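Local coordinates for haloacid dehalogenase-like hydrolase (Salmonella enterica subsp. enterica serovar Typhi, PDB 4EZE), which probably hydrolyses O-phosphoserine to serine and phosphate with the help of magnesium, the last step of serine biosynthesis, at residues A221-T225 against I237-M242. Sequence-based numbering, arbitrary orientation.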
ATOM      1  N   ALA A 221     -12.006   8.495   1.681  1.00 42.51           N
ATOM      2  CA  ALA A 221     -12.297   7.089   1.521  1.00 43.04           C
ATOM      3  C   ALA A 221     -13.226   6.960   0.316  1.00 49.42           C
ATOM      4  O   ALA A 221     -14.216   7.655   0.226  1.00 47.62           O
ATOM      5  CB  ALA A 221     -12.946   6.538   2.784  1.00 56.08           C
ATOM      6  N   PHE A 222     -12.876   6.100  -0.629  1.00 45.20           N
ATOM      7  CA  PHE A 222     -13.610   5.973  -1.872  1.00 46.00           C
ATOM      8  C   PHE A 222     -13.586   4.504  -2.219  1.00 46.39           C
ATOM      9  O   PHE A 222     -12.546   3.893  -2.121  1.00 50.77           O
ATOM     10  CB  PHE A 222     -12.871   6.708  -3.002  1.00 41.56           C
ATOM     11  CG  PHE A 222     -12.695   8.169  -2.761  1.00 65.55           C
ATOM     12  CD1 PHE A 222     -13.722   9.061  -3.049  1.00 61.34           C
ATOM     13  CD2 PHE A 222     -11.496   8.660  -2.256  1.00 41.59           C
ATOM     14  CE1 PHE A 222     -13.559  10.423  -2.829  1.00 47.32           C
ATOM     15  CE2 PHE A 222     -11.334  10.022  -2.020  1.00 50.89           C
ATOM     16  CZ  PHE A 222     -12.369  10.901  -2.313  1.00 47.31           C
ATOM     17  N   SER A 223     -14.703   3.934  -2.658  1.00 48.83           N
ATOM     18  CA  SER A 223     -14.659   2.581  -3.215  1.00 47.51           C
ATOM     19  C   SER A 223     -15.879   2.362  -4.081  1.00 60.35           C
ATOM     20  O   SER A 223     -16.563   3.333  -4.467  1.00 43.63           O
ATOM     21  CB  SER A 223     -14.586   1.539  -2.097  1.00 47.99           C
ATOM     22  OG  SER A 223     -15.757   1.583  -1.297  1.00 51.92           O
ATOM     23  N   ASN A 224     -16.159   1.100  -4.404  1.00 40.30           N
ATOM     24  CA  ASN A 224     -17.434   0.786  -5.056  1.00 54.11           C
ATOM     25  C   ASN A 224     -18.549   0.971  -4.057  1.00 44.46           C
ATOM     26  O   ASN A 224     -18.332   0.894  -2.846  1.00 52.19           O
ATOM     27  CB  ASN A 224     -17.462  -0.643  -5.543  1.00 43.06           C
ATOM     28  CG  ASN A 224     -16.722  -0.825  -6.828  1.00 44.95           C
ATOM     29  OD1 ASN A 224     -17.099  -0.259  -7.843  1.00 40.76           O
ATOM     30  ND2 ASN A 224     -15.677  -1.656  -6.805  1.00 49.10           N
ATOM     31  N   THR A 225     -19.757   1.214  -4.551  1.00 46.86           N
ATOM     32  CA  THR A 225     -20.869   1.391  -3.648  1.00 43.72           C
ATOM     33  C   THR A 225     -21.907   0.328  -3.964  1.00 49.49           C
ATOM     34  O   THR A 225     -22.332   0.191  -5.114  1.00 42.34           O
ATOM     35  CB  THR A 225     -21.491   2.797  -3.750  1.00 57.35           C
ATOM     36  OG1 THR A 225     -20.454   3.775  -3.924  1.00 52.11           O
ATOM     37  CG2 THR A 225     -22.267   3.129  -2.476  1.00 52.41           C
ATOM     38  N   ILE A 237     -25.249  -1.925  -7.581  1.00 51.51           N
ATOM     39  CA  ILE A 237     -23.891  -1.443  -7.570  1.00 40.40           C
ATOM     40  C   ILE A 237     -23.835  -0.087  -8.301  1.00 64.34           C
ATOM     41  O   ILE A 237     -24.274   0.023  -9.438  1.00 48.86           O
ATOM     42  CB  ILE A 237     -22.954  -2.452  -8.274  1.00 45.53           C
ATOM     43  CG1 ILE A 237     -22.993  -3.815  -7.579  1.00 50.85           C
ATOM     44  CG2 ILE A 237     -21.509  -1.960  -8.263  1.00 42.77           C
ATOM     45  CD1 ILE A 237     -22.089  -4.826  -8.239  1.00 60.16           C
ATOM     46  N   THR A 238     -23.315   0.949  -7.649  1.00 51.12           N
ATOM     47  CA  THR A 238     -23.129   2.257  -8.323  1.00 50.31           C
ATOM     48  C   THR A 238     -22.208   2.165  -9.550  1.00 46.67           C
ATOM     49  O   THR A 238     -21.067   1.717  -9.421  1.00 53.77           O
ATOM     50  CB  THR A 238     -22.478   3.237  -7.352  1.00 40.03           C
ATOM     51  OG1 THR A 238     -23.364   3.456  -6.255  1.00 50.25           O
ATOM     52  CG2 THR A 238     -22.132   4.594  -8.044  1.00 43.07           C
ATOM     53  N   LEU A 239     -22.681   2.586 -10.728  1.00 34.44           N
ATOM     54  CA  LEU A 239     -21.813   2.634 -11.937  1.00 38.20           C
ATOM     55  C   LEU A 239     -21.343   4.056 -12.235  1.00 58.10           C
ATOM     56  O   LEU A 239     -22.071   5.010 -11.971  1.00 47.29           O
ATOM     57  CB  LEU A 239     -22.568   2.132 -13.165  1.00 33.61           C
ATOM     58  CG  LEU A 239     -23.350   0.846 -12.950  1.00 60.49           C
ATOM     59  CD1 LEU A 239     -24.049   0.514 -14.256  1.00 37.37           C
ATOM     60  CD2 LEU A 239     -22.429  -0.284 -12.458  1.00 46.00           C
ATOM     61  N   PRO A 240     -20.136   4.209 -12.810  1.00 52.67           N
ATOM     62  CA  PRO A 240     -19.197   3.181 -13.264  1.00 62.07           C
ATOM     63  C   PRO A 240     -18.453   2.544 -12.083  1.00 50.04           C
ATOM     64  O   PRO A 240     -18.262   3.190 -11.049  1.00 44.63           O
ATOM     65  CB  PRO A 240     -18.214   3.978 -14.120  1.00 47.88           C
ATOM     66  CG  PRO A 240     -18.137   5.325 -13.409  1.00 35.13           C
ATOM     67  CD  PRO A 240     -19.513   5.552 -12.805  1.00 46.52           C
ATOM     68  N   ILE A 241     -18.041   1.287 -12.239  1.00 49.58           N
ATOM     69  CA  ILE A 241     -17.440   0.529 -11.144  1.00 37.94           C
ATOM     70  C   ILE A 241     -16.019   1.008 -10.921  1.00 44.98           C
ATOM     71  O   ILE A 241     -15.350   1.384 -11.875  1.00 49.07           O
ATOM     72  CB  ILE A 241     -17.478  -0.986 -11.447  1.00 45.62           C
ATOM     73  CG1 ILE A 241     -18.883  -1.533 -11.180  1.00 47.49           C
ATOM     74  CG2 ILE A 241     -16.446  -1.753 -10.633  1.00 38.26           C
ATOM     75  CD1 ILE A 241     -19.296  -2.616 -12.147  1.00 42.57           C
ATOM     76  N   MET A 242     -15.570   0.988  -9.666  1.00 48.45           N
ATOM     77  CA  MET A 242     -14.226   1.422  -9.306  1.00 43.83           C
ATOM     78  C   MET A 242     -13.211   0.350  -9.679  1.00 57.91           C
ATOM     79  O   MET A 242     -12.804  -0.438  -8.840  1.00 56.87           O
ATOM     80  CB  MET A 242     -14.149   1.694  -7.800  1.00 38.63           C
ATOM     81  CG  MET A 242     -12.796   2.210  -7.312  1.00 56.08           C
ATOM     82  SD  MET A 242     -12.498   3.983  -7.614  1.00 50.32           S
ATOM     83  CE  MET A 242     -13.193   4.704  -6.117  1.00 37.10           C
TER
HETATM   84  O   HOH W   1     -19.326   1.000  -7.445  1.00 48.83           O
HETATM   85  O   HOH W   2     -25.109   1.671  -5.268  1.00 42.65           O
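Thr238 N donates to Thr225 O over 2.8 Å, and Met242 comes beside Asn224 with 5.4 Å between their CA atoms, so segment 237-242 approaches segment 221-225 at two points. The setting is the Rossmann-like core of the HAD superfamily: strand 220-224 is an outermost strand of the parallel sheet, and a two-stranded antiparallel hairpin, 226-229 with 232-237, leads from it into the loop that runs on to helix 244-258.

Asn224 carries the second bond through its side chain. With CG anti to the carbonyl carbon (chi1 -79°), the amide reaches across to the loop, and OD1 accepts Met242 N at 2.7 Å. The N-H...OD1 angle is 166°, so the bond is nearly straight, yet the donor is tilted 33° from the carbonyl plane. The opposite end of the amide is fixed as well, because ND2 is hydrogen-bonded to Gly203 O, which settles the rotation of this buried group. A methyl branch also meets the oxygen, Ile241 CG2 lying 3.2 Å from Asn224 OD1.

One water joins three polar atoms between the segments: it accepts from Thr225 N and lies within hydrogen-bonding distance of Asn224 OD1 and Thr238 O. The two threonines cross, with Thr238 OG1 3.2 Å from Thr225 CB, and a second water bridges Thr238 OG1 to Thr225 O.

The Met242 side chain starts with CG anti to the backbone N, then bends at its next two torsions. That fold carries its terminal methyl back to strand 220-224, where Thr250 of helix 244-258 touches both Met242 and Phe222; there Met242 CE rests 3.7 Å from Phe222 CB.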